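PDB 4ZNM: C-domain type II peptide synthetase from Streptomyces globisporus, which is a free-standing condensation-domain protein of peptide synthetase systems, with a fold of the CoA-dependent acyltransferase clan. Local coordinates for residues G106-D109 / R115-E118; A275-L280 / L316-S321; S321-F326 / V330-T335. All blocks are in the same frame, centred on the assembly; numbering follows the deposited sequence.

How the interactions relate
Interaction 1 comes first along the chain and stands apart. Its centre is 42 Å from that of interaction 2 and 46 Å from that of interaction 3, with no touching atoms. It joins a loop to helix 110-125, next to the six-stranded sheet that holds strand 101-104. Interactions 2 and 3 follow in series, lie 8 Å apart between centres and share S321. Interaction 2 sets helix 268-284 against strand 312-319. R332 ties the two together, since its NH1 also approaches D319 O. Interactions 1 and 3 each fold a loop onto the helix that follows it, at two distant places in one condensation domain, while interaction 2 joins parts far apart in the chain.

Interaction 1: G106-D109 / R115-E118; sequences GDVD and RRGE
V108 packs on one face of the R116 guanidinium, with CG1 doing the touching. This methyl is 3.5 Å from the plane of the group, over one face and displaced toward its rim. CG1 is 3.7 Å from NH2 of R116, and CZ and NH1 are equally near. The contact is therefore an apolar methyl packed on the face of a planar cation, with no hydrogen bond between the two segments. The two side chains cross at about a right angle.

The first torsion of V108 (-68°) sets CG1 beside its own backbone N and opposite its carbonyl carbon, on the side of R116. The arginine leaves the helix with CG likewise beside N (chi1 -79°). From CG to NE its chain runs extended, which carries the guanidinium clear of the helix and over the loop.

The polar end of R116 is held by residues outside the two segments. NH1 donates to L105 O, and NE forms a salt bridge with E112. These two partners probably fix the turn of the group and keep its face toward V108.

G106 supplies the other touch. Its CA is 4.2 Å from NH1 of R116, in an oblique approach. G106 has a positive phi of 115°, and its bare CA lets the arginine pass close to the backbone. D107 next to it is the centre of an inverse gamma turn, with a weak bond from V108 N to G106 O.

The contact lies at the surface, in the connection from strand 101-104 to helix 110-125. D109 is the N-cap of that helix, and its OD1 accepts from E112 N. Strand 101-104 is an outermost strand of the six-stranded sheet. The arginine thus reaches back from the first turns of the helix to the loop that leads into it.

Interaction 2: A275-L280 / L316-S321; sequences AYQVLL and LRTDLS
The backbones of A275-L280 and L316-S321 stay well apart, and Q277 and L320 make the nearest approach, 8.5 Å between CA atoms. The first segment is regular helix, with L279 N bonded to A275 O and L280 N to Y276 O. The second is strand as far as D319 and then turns. D319 OD1 closes an Asx turn by accepting S321 N at 3.0 Å. It also accepts S321 OG at 2.8 Å, and both donors come from the same face of the carboxylate.

Q277 spans the gap. Its CG lies beside the backbone N (chi1 -65°) and the chain beyond is extended, so the amide reaches the strand. The side chains of Q277 and T318 cross at about a right angle. OE1 of Q277 does the touching, 3.3 Å from CB of T318. L320 borders the same oxygen, with its CD1 3.9 Å from OE1 of Q277.

One water joins the polar atoms. It lies 2.6 Å from Q277 OE1, 2.7 Å from L316 O and 2.9 Å from T318 OG1. The amide oxygen is thus linked to the strand through water. T318 OG1 is also hydrogen-bonded to T336 OG1.

The contact packs helix 268-284 on the two-stranded antiparallel sheet. Strand 288-295 pairs with strand 312-319, through L316 with V291 and T318 with I289. On another side of the helix, L279 packs on F441 and Y445 of helix 435-454. Helix 326-335 lies close by, with F326 against V278 and R332 against T318.

Interaction 3: S321-F326 / V330-T335; sequences SGCASF and VLRTRT
R332 and S321 make the first of two hydrogen bonds across the contact: NH1 donates to S321 O at 3.0 Å, nearly straight at 171° (N-H...O). The oxygen lies close to the guanidinium plane, but the donor sits 56° above the plane of the carbonyl. D319 O is a second acceptor for NH1. The other bond is a helical one, V330 N to F326 O at 3.0 Å, in the first turn of the helix.

One contact involves sulfur. C323 SG lies over one face of the R332 guanidinium, 3.4 Å from its NH1 and displaced toward the rim. The arginine is extended from CG to NE, so it reaches the loop and meets S321 at its edge and C323 at its face.

The apolar contact is a CH-pi interaction. V330 CG2 sits 3.7 Å from the F326 ring centroid, over the face. F326 swings its ring toward V330 by placing CG opposite its backbone N (chi1 177°), and CE2 is 3.3 Å from V330 CG2.

The loop is folded back on the first two turns of the helix that follows it. S325 is the N-cap, its OG accepting from E328 N. The loop leads from strand 312-319 into helix 326-335. F326 and V330 both pack on A274 of helix 268-284.

Interaction 1: G106-D109 / R115-E118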
ATOM      1  N   GLY A 106      -2.658  16.541  24.575  1.00 25.48           N
ATOM      2  CA  GLY A 106      -1.966  17.489  25.415  1.00 32.08           C
ATOM      3  C   GLY A 106      -1.559  18.738  24.670  1.00 30.62           C
ATOM      4  O   GLY A 106      -1.226  18.694  23.501  1.00 23.40           O
ATOM      5  N   ASP A 107      -1.584  19.866  25.359  1.00 30.36           N
ATOM      6  CA  ASP A 107      -1.168  21.131  24.752  1.00 41.37           C
ATOM      7  C   ASP A 107       0.346  21.248  24.850  1.00 38.21           C
ATOM      8  O   ASP A 107       0.850  21.896  25.747  1.00 37.81           O
ATOM      9  CB  ASP A 107      -1.845  22.312  25.448  1.00 45.97           C
ATOM     10  CG  ASP A 107      -1.618  23.639  24.723  1.00 50.27           C
ATOM     11  OD1 ASP A 107      -0.673  23.730  23.911  1.00 46.69           O
ATOM     12  OD2 ASP A 107      -2.382  24.597  24.982  1.00 53.12           O
ATOM     13  N   VAL A 108       1.064  20.620  23.925  1.00 32.69           N
ATOM     14  CA  VAL A 108       2.521  20.564  24.017  1.00 34.53           C
ATOM     15  C   VAL A 108       3.187  21.286  22.840  1.00 32.84           C
ATOM     16  O   VAL A 108       2.523  21.670  21.883  1.00 38.81           O
ATOM     17  CB  VAL A 108       2.992  19.106  24.101  1.00 27.17           C
ATOM     18  CG1 VAL A 108       2.566  18.477  25.420  1.00 66.97           C
ATOM     19  CG2 VAL A 108       2.450  18.286  22.907  1.00 35.62           C
ATOM     20  N   ASP A 109       4.500  21.461  22.909  1.00 37.30           N
ATOM     21  CA  ASP A 109       5.226  22.231  21.883  1.00 38.58           C
ATOM     22  C   ASP A 109       5.274  21.443  20.562  1.00 32.58           C
ATOM     23  O   ASP A 109       5.010  20.226  20.539  1.00 31.63           O
ATOM     24  CB  ASP A 109       6.632  22.606  22.393  1.00 57.15           C
ATOM     25  CG  ASP A 109       7.518  21.401  22.644  1.00 80.04           C
ATOM     26  OD1 ASP A 109       7.514  20.467  21.815  1.00 82.66           O
ATOM     27  OD2 ASP A 109       8.241  21.402  23.667  1.00 89.18           O
ATOM     28  N   ARG A 115       5.462  14.040  17.244  1.00 36.64           N
ATOM     29  CA  ARG A 115       5.857  12.835  17.919  1.00 38.17           C
ATOM     30  C   ARG A 115       4.639  12.130  18.485  1.00 34.86           C
ATOM     31  O   ARG A 115       4.476  10.929  18.285  1.00 33.40           O
ATOM     32  CB  ARG A 115       6.856  13.197  19.019  1.00 40.46           C
ATOM     33  CG  ARG A 115       7.379  12.077  19.883  1.00 63.95           C
ATOM     34  CD  ARG A 115       8.193  12.697  21.028  1.00 93.99           C
ATOM     35  NE  ARG A 115       8.676  11.729  22.011  1.00111.48           N
ATOM     36  CZ  ARG A 115       7.960  11.264  23.035  1.00113.45           C
ATOM     37  NH1 ARG A 115       6.702  11.660  23.220  1.00 95.82           N
ATOM     38  NH2 ARG A 115       8.501  10.390  23.878  1.00130.00           N
ATOM     39  N   ARG A 116       3.774  12.865  19.183  1.00 26.05           N
ATOM     40  CA  ARG A 116       2.623  12.234  19.791  1.00 29.35           C
ATOM     41  C   ARG A 116       1.654  11.828  18.684  1.00 28.31           C
ATOM     42  O   ARG A 116       0.996  10.814  18.805  1.00 30.81           O
ATOM     43  CB  ARG A 116       1.964  13.131  20.841  1.00 29.28           C
ATOM     44  CG  ARG A 116       2.735  13.114  22.175  1.00 38.02           C
ATOM     45  CD  ARG A 116       2.039  13.920  23.289  1.00 48.17           C
ATOM     46  NE  ARG A 116       2.971  14.277  24.360  1.00 44.27           N
ATOM     47  CZ  ARG A 116       2.625  14.766  25.546  1.00 50.01           C
ATOM     48  NH1 ARG A 116       1.348  14.968  25.856  1.00 51.78           N
ATOM     49  NH2 ARG A 116       3.569  15.062  26.425  1.00 53.28           N
ATOM     50  N   GLY A 117       1.638  12.557  17.577  1.00 26.35           N
ATOM     51  CA  GLY A 117       0.866  12.147  16.408  1.00 27.56           C
ATOM     52  C   GLY A 117       1.319  10.797  15.841  1.00 27.34           C
ATOM     53  O   GLY A 117       0.503   9.945  15.518  1.00 26.35           O
ATOM     54  N   GLU A 118       2.627  10.614  15.706  1.00 26.39           N
ATOM     55  CA  GLU A 118       3.164   9.361  15.203  1.00 30.79           C
ATOM     56  C   GLU A 118       2.886   8.222  16.165  1.00 29.92           C
ATOM     57  O   GLU A 118       2.578   7.133  15.744  1.00 24.69           O
ATOM     58  CB  GLU A 118       4.670   9.458  14.973  1.00 31.27           C
ATOM     59  CG  GLU A 118       5.046   9.882  13.594  1.00 48.67           C
ATOM     60  CD  GLU A 118       6.414   9.374  13.208  1.00 65.27           C
ATOM     61  OE1 GLU A 118       7.289  10.205  12.866  1.00 74.22           O
ATOM     62  OE2 GLU A 118       6.600   8.136  13.237  1.00 65.49           O
TER

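Interaction 2: A275-L280 / L316-S321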
ATOM      1  N   ALA A 275      17.507   0.484  -8.372  1.00 25.98           N
ATOM      2  CA  ALA A 275      18.467   0.347  -7.279  1.00 23.99           C
ATOM      3  C   ALA A 275      18.169  -0.921  -6.465  1.00 23.19           C
ATOM      4  O   ALA A 275      19.086  -1.567  -5.944  1.00 23.31           O
ATOM      5  CB  ALA A 275      18.447   1.557  -6.376  1.00 25.64           C
ATOM      6  N   TYR A 276      16.896  -1.263  -6.328  1.00 24.51           N
ATOM      7  CA  TYR A 276      16.524  -2.496  -5.595  1.00 23.59           C
ATOM      8  C   TYR A 276      17.043  -3.727  -6.339  1.00 23.70           C
ATOM      9  O   TYR A 276      17.543  -4.690  -5.739  1.00 30.67           O
ATOM     10  CB  TYR A 276      15.011  -2.586  -5.409  1.00 21.19           C
ATOM     11  CG  TYR A 276      14.590  -3.700  -4.494  1.00 23.99           C
ATOM     12  CD1 TYR A 276      15.132  -3.803  -3.229  1.00 23.42           C
ATOM     13  CD2 TYR A 276      13.656  -4.646  -4.891  1.00 22.82           C
ATOM     14  CE1 TYR A 276      14.768  -4.804  -2.382  1.00 23.29           C
ATOM     15  CE2 TYR A 276      13.263  -5.657  -4.026  1.00 26.68           C
ATOM     16  CZ  TYR A 276      13.820  -5.710  -2.766  1.00 19.93           C
ATOM     17  OH  TYR A 276      13.480  -6.688  -1.869  1.00 26.51           O
ATOM     18  N   GLN A 277      16.943  -3.685  -7.655  1.00 25.73           N
ATOM     19  CA  GLN A 277      17.433  -4.790  -8.465  1.00 22.72           C
ATOM     20  C   GLN A 277      18.927  -4.934  -8.314  1.00 27.34           C
ATOM     21  O   GLN A 277      19.454  -6.064  -8.193  1.00 23.81           O
ATOM     22  CB  GLN A 277      17.059  -4.589  -9.924  1.00 25.31           C
ATOM     23  CG  GLN A 277      15.578  -4.636 -10.126  1.00 27.85           C
ATOM     24  CD  GLN A 277      15.183  -4.642 -11.570  1.00 42.51           C
ATOM     25  OE1 GLN A 277      15.029  -5.699 -12.181  1.00 60.64           O
ATOM     26  NE2 GLN A 277      14.998  -3.466 -12.125  1.00 34.88           N
ATOM     27  N   VAL A 278      19.621  -3.802  -8.312  1.00 23.32           N
ATOM     28  CA  VAL A 278      21.063  -3.812  -8.105  1.00 25.17           C
ATOM     29  C   VAL A 278      21.365  -4.435  -6.744  1.00 26.27           C
ATOM     30  O   VAL A 278      22.268  -5.259  -6.613  1.00 26.30           O
ATOM     31  CB  VAL A 278      21.676  -2.402  -8.240  1.00 24.79           C
ATOM     32  CG1 VAL A 278      23.143  -2.392  -7.881  1.00 25.71           C
ATOM     33  CG2 VAL A 278      21.564  -1.922  -9.666  1.00 25.18           C
ATOM     34  N   LEU A 279      20.613  -4.040  -5.729  1.00 25.45           N
ATOM     35  CA  LEU A 279      20.804  -4.589  -4.391  1.00 23.56           C
ATOM     36  C   LEU A 279      20.597  -6.105  -4.377  1.00 26.53           C
ATOM     37  O   LEU A 279      21.397  -6.816  -3.811  1.00 25.91           O
ATOM     38  CB  LEU A 279      19.835  -3.963  -3.397  1.00 24.65           C
ATOM     39  CG  LEU A 279      19.860  -4.518  -1.961  1.00 29.58           C
ATOM     40  CD1 LEU A 279      21.169  -4.178  -1.259  1.00 27.42           C
ATOM     41  CD2 LEU A 279      18.700  -3.981  -1.191  1.00 28.27           C
ATOM     42  N   LEU A 280      19.523  -6.591  -4.991  1.00 27.65           N
ATOM     43  CA  LEU A 280      19.275  -8.029  -5.026  1.00 30.08           C
ATOM     44  C   LEU A 280      20.319  -8.798  -5.830  1.00 31.68           C
ATOM     45  O   LEU A 280      20.671  -9.929  -5.485  1.00 31.95           O
ATOM     46  CB  LEU A 280      17.900  -8.317  -5.593  1.00 25.14           C
ATOM     47  CG  LEU A 280      16.728  -7.807  -4.749  1.00 30.17           C
ATOM     48  CD1 LEU A 280      15.409  -8.109  -5.415  1.00 31.76           C
ATOM     49  CD2 LEU A 280      16.734  -8.359  -3.355  1.00 32.81           C
ATOM     50  N   LEU A 316       7.632  -7.942 -12.548  1.00 24.13           N
ATOM     51  CA  LEU A 316       8.567  -7.174 -13.377  1.00 23.19           C
ATOM     52  C   LEU A 316       9.838  -7.979 -13.534  1.00 27.35           C
ATOM     53  O   LEU A 316      10.570  -8.153 -12.563  1.00 25.91           O
ATOM     54  CB  LEU A 316       8.884  -5.815 -12.736  1.00 22.42           C
ATOM     55  CG  LEU A 316       7.668  -4.930 -12.492  1.00 22.57           C
ATOM     56  CD1 LEU A 316       8.020  -3.606 -11.880  1.00 30.40           C
ATOM     57  CD2 LEU A 316       6.884  -4.710 -13.759  1.00 26.37           C
ATOM     58  N   ARG A 317      10.076  -8.482 -14.742  1.00 26.79           N
ATOM     59  CA  ARG A 317      11.262  -9.284 -15.017  1.00 25.35           C
ATOM     60  C   ARG A 317      12.254  -8.521 -15.858  1.00 26.74           C
ATOM     61  O   ARG A 317      11.932  -8.139 -16.965  1.00 26.12           O
ATOM     62  CB  ARG A 317      10.895 -10.556 -15.750  1.00 30.59           C
ATOM     63  CG  ARG A 317      12.089 -11.453 -16.026  1.00 31.84           C
ATOM     64  CD  ARG A 317      11.665 -12.711 -16.736  1.00 28.66           C
ATOM     65  NE  ARG A 317      12.709 -13.743 -16.729  1.00 30.10           N
ATOM     66  CZ  ARG A 317      12.657 -14.864 -17.442  1.00 32.74           C
ATOM     67  NH1 ARG A 317      11.635 -15.106 -18.246  1.00 33.53           N
ATOM     68  NH2 ARG A 317      13.611 -15.763 -17.336  1.00 37.20           N
ATOM     69  N   THR A 318      13.466  -8.344 -15.338  1.00 25.87           N
ATOM     70  CA  THR A 318      14.520  -7.633 -16.060  1.00 27.91           C
ATOM     71  C   THR A 318      15.811  -8.430 -16.054  1.00 28.38           C
ATOM     72  O   THR A 318      16.190  -9.034 -15.037  1.00 29.73           O
ATOM     73  CB  THR A 318      14.793  -6.257 -15.434  1.00 30.93           C
ATOM     74  OG1 THR A 318      13.560  -5.561 -15.292  1.00 30.93           O
ATOM     75  CG2 THR A 318      15.726  -5.414 -16.312  1.00 36.05           C
ATOM     76  N   ASP A 319      16.486  -8.410 -17.193  1.00 33.48           N
ATOM     77  CA  ASP A 319      17.762  -9.095 -17.364  1.00 30.08           C
ATOM     78  C   ASP A 319      18.871  -8.092 -17.242  1.00 29.23           C
ATOM     79  O   ASP A 319      18.999  -7.214 -18.092  1.00 33.92           O
ATOM     80  CB  ASP A 319      17.834  -9.778 -18.717  1.00 38.84           C
ATOM     81  CG  ASP A 319      19.129 -10.570 -18.905  1.00 46.54           C
ATOM     82  OD1 ASP A 319      19.910 -10.697 -17.936  1.00 49.24           O
ATOM     83  OD2 ASP A 319      19.351 -11.074 -20.023  1.00 53.25           O
ATOM     84  N   LEU A 320      19.655  -8.220 -16.184  1.00 29.10           N
ATOM     85  CA  LEU A 320      20.710  -7.274 -15.854  1.00 30.57           C
ATOM     86  C   LEU A 320      22.048  -7.719 -16.432  1.00 38.03           C
ATOM     87  O   LEU A 320      23.069  -7.056 -16.223  1.00 33.22           O
ATOM     88  CB  LEU A 320      20.858  -7.131 -14.343  1.00 36.38           C
ATOM     89  CG  LEU A 320      20.001  -6.066 -13.643  1.00 47.87           C
ATOM     90  CD1 LEU A 320      18.511  -6.340 -13.789  1.00 54.87           C
ATOM     91  CD2 LEU A 320      20.403  -6.028 -12.193  1.00 46.87           C
ATOM     92  N   SER A 321      22.066  -8.857 -17.115  1.00 38.40           N
ATOM     93  CA  SER A 321      23.328  -9.367 -17.621  1.00 41.49           C
ATOM     94  C   SER A 321      23.850  -8.476 -18.742  1.00 38.90           C
ATOM     95  O   SER A 321      23.121  -8.127 -19.682  1.00 34.06           O
ATOM     96  CB  SER A 321      23.196 -10.799 -18.115  1.00 42.30           C
ATOM     97  OG  SER A 321      22.405 -10.877 -19.288  1.00 48.80           O
TER
HETATM   98  O   HOH W   1      12.624  -6.474 -12.689  1.00 32.58           O

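Interaction 3: S321-F326 / V330-T335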
ATOM      1  N   SER A 321      22.066  -8.857 -17.115  1.00 38.40           N
ATOM      2  CA  SER A 321      23.328  -9.367 -17.621  1.00 41.49           C
ATOM      3  C   SER A 321      23.850  -8.476 -18.742  1.00 38.90           C
ATOM      4  O   SER A 321      23.121  -8.127 -19.682  1.00 34.06           O
ATOM      5  CB  SER A 321      23.196 -10.799 -18.115  1.00 42.30           C
ATOM      6  OG  SER A 321      22.405 -10.877 -19.288  1.00 48.80           O
ATOM      7  N   GLY A 322      25.130  -8.127 -18.636  1.00 38.92           N
ATOM      8  CA  GLY A 322      25.781  -7.314 -19.643  1.00 42.35           C
ATOM      9  C   GLY A 322      25.602  -5.813 -19.434  1.00 31.01           C
ATOM     10  O   GLY A 322      26.118  -5.028 -20.229  1.00 40.07           O
ATOM     11  N   CYS A 323      24.853  -5.427 -18.397  1.00 36.43           N
ATOM     12  CA  CYS A 323      24.759  -4.029 -17.962  1.00 35.50           C
ATOM     13  C   CYS A 323      26.111  -3.400 -17.640  1.00 38.00           C
ATOM     14  O   CYS A 323      26.893  -3.957 -16.882  1.00 41.91           O
ATOM     15  CB  CYS A 323      23.890  -3.914 -16.720  1.00 41.40           C
ATOM     16  SG  CYS A 323      22.170  -3.739 -17.110  1.00 39.97           S
ATOM     17  N   ALA A 324      26.352  -2.210 -18.166  1.00 41.75           N
ATOM     18  CA  ALA A 324      27.634  -1.545 -17.974  1.00 42.01           C
ATOM     19  C   ALA A 324      27.527  -0.441 -16.929  1.00 38.54           C
ATOM     20  O   ALA A 324      28.524   0.078 -16.463  1.00 38.38           O
ATOM     21  CB  ALA A 324      28.138  -0.979 -19.304  1.00 44.78           C
ATOM     22  N   SER A 325      26.317  -0.083 -16.541  1.00 32.87           N
ATOM     23  CA  SER A 325      26.162   1.042 -15.632  1.00 32.83           C
ATOM     24  C   SER A 325      24.825   0.984 -14.949  1.00 29.69           C
ATOM     25  O   SER A 325      23.913   0.308 -15.403  1.00 30.86           O
ATOM     26  CB  SER A 325      26.267   2.356 -16.398  1.00 34.51           C
ATOM     27  OG  SER A 325      25.175   2.439 -17.302  1.00 35.67           O
ATOM     28  N   PHE A 326      24.689   1.727 -13.866  1.00 31.33           N
ATOM     29  CA  PHE A 326      23.389   1.880 -13.263  1.00 28.25           C
ATOM     30  C   PHE A 326      22.410   2.453 -14.290  1.00 31.50           C
ATOM     31  O   PHE A 326      21.258   2.038 -14.366  1.00 30.80           O
ATOM     32  CB  PHE A 326      23.480   2.779 -12.046  1.00 28.37           C
ATOM     33  CG  PHE A 326      22.155   3.039 -11.413  1.00 27.45           C
ATOM     34  CD1 PHE A 326      21.509   2.028 -10.735  1.00 29.64           C
ATOM     35  CD2 PHE A 326      21.549   4.265 -11.504  1.00 31.25           C
ATOM     36  CE1 PHE A 326      20.296   2.231 -10.160  1.00 31.07           C
ATOM     37  CE2 PHE A 326      20.319   4.471 -10.912  1.00 34.94           C
ATOM     38  CZ  PHE A 326      19.699   3.438 -10.246  1.00 32.15           C
ATOM     39  N   VAL A 330      18.474   1.208 -15.170  1.00 25.80           N
ATOM     40  CA  VAL A 330      17.266   2.027 -15.113  1.00 28.03           C
ATOM     41  C   VAL A 330      16.553   1.979 -16.466  1.00 29.36           C
ATOM     42  O   VAL A 330      15.326   1.864 -16.534  1.00 27.30           O
ATOM     43  CB  VAL A 330      17.591   3.488 -14.702  1.00 31.35           C
ATOM     44  CG1 VAL A 330      16.316   4.331 -14.620  1.00 44.58           C
ATOM     45  CG2 VAL A 330      18.288   3.515 -13.365  1.00 27.74           C
ATOM     46  N   LEU A 331      17.312   2.048 -17.553  1.00 30.89           N
ATOM     47  CA  LEU A 331      16.697   2.053 -18.873  1.00 34.91           C
ATOM     48  C   LEU A 331      16.008   0.715 -19.167  1.00 30.65           C
ATOM     49  O   LEU A 331      14.909   0.700 -19.715  1.00 32.25           O
ATOM     50  CB  LEU A 331      17.732   2.363 -19.943  1.00 42.60           C
ATOM     51  CG  LEU A 331      18.261   3.798 -19.925  1.00 52.04           C
ATOM     52  CD1 LEU A 331      19.402   3.901 -20.904  1.00 61.10           C
ATOM     53  CD2 LEU A 331      17.196   4.844 -20.244  1.00 48.27           C
ATOM     54  N   ARG A 332      16.631  -0.397 -18.777  1.00 27.10           N
ATOM     55  CA  ARG A 332      15.998  -1.717 -18.916  1.00 30.77           C
ATOM     56  C   ARG A 332      14.757  -1.811 -18.049  1.00 24.94           C
ATOM     57  O   ARG A 332      13.746  -2.363 -18.463  1.00 24.77           O
ATOM     58  CB  ARG A 332      16.982  -2.808 -18.571  1.00 30.32           C
ATOM     59  CG  ARG A 332      18.066  -2.909 -19.661  1.00 30.67           C
ATOM     60  CD  ARG A 332      19.038  -4.005 -19.357  1.00 33.20           C
ATOM     61  NE  ARG A 332      20.212  -3.917 -20.210  1.00 31.25           N
ATOM     62  CZ  ARG A 332      21.183  -4.820 -20.243  1.00 37.15           C
ATOM     63  NH1 ARG A 332      21.125  -5.891 -19.459  1.00 30.36           N
ATOM     64  NH2 ARG A 332      22.231  -4.640 -21.045  1.00 37.49           N
ATOM     65  N   THR A 333      14.826  -1.212 -16.869  1.00 33.35           N
ATOM     66  CA  THR A 333      13.685  -1.205 -15.973  1.00 25.47           C
ATOM     67  C   THR A 333      12.541  -0.475 -16.643  1.00 27.08           C
ATOM     68  O   THR A 333      11.396  -0.922 -16.562  1.00 27.33           O
ATOM     69  CB  THR A 333      14.027  -0.550 -14.630  1.00 25.58           C
ATOM     70  OG1 THR A 333      14.978  -1.369 -13.952  1.00 24.59           O
ATOM     71  CG2 THR A 333      12.782  -0.361 -13.747  1.00 26.93           C
ATOM     72  N   ARG A 334      12.854   0.639 -17.313  1.00 29.01           N
ATOM     73  CA  ARG A 334      11.824   1.450 -17.966  1.00 30.94           C
ATOM     74  C   ARG A 334      11.142   0.622 -19.045  1.00 26.48           C
ATOM     75  O   ARG A 334       9.921   0.631 -19.183  1.00 25.89           O
ATOM     76  CB  ARG A 334      12.421   2.723 -18.575  1.00 29.61           C
ATOM     77  CG  ARG A 334      11.413   3.601 -19.305  1.00 30.21           C
ATOM     78  CD  ARG A 334      12.046   4.907 -19.731  1.00 35.24           C
ATOM     79  NE  ARG A 334      12.919   4.707 -20.870  1.00 29.23           N
ATOM     80  CZ  ARG A 334      13.725   5.634 -21.390  1.00 40.46           C
ATOM     81  NH1 ARG A 334      14.480   5.347 -22.441  1.00 40.76           N
ATOM     82  NH2 ARG A 334      13.801   6.831 -20.850  1.00 31.29           N
ATOM     83  N   THR A 335      11.934  -0.091 -19.827  1.00 25.73           N
ATOM     84  CA  THR A 335      11.370  -0.981 -20.820  1.00 28.04           C
ATOM     85  C   THR A 335      10.436  -2.039 -20.196  1.00 26.84           C
ATOM     86  O   THR A 335       9.331  -2.282 -20.676  1.00 25.78           O
ATOM     87  CB  THR A 335      12.480  -1.698 -21.591  1.00 32.20           C
ATOM     88  OG1 THR A 335      13.330  -0.731 -22.220  1.00 38.37           O
ATOM     89  CG2 THR A 335      11.876  -2.606 -22.641  1.00 32.58           C
TER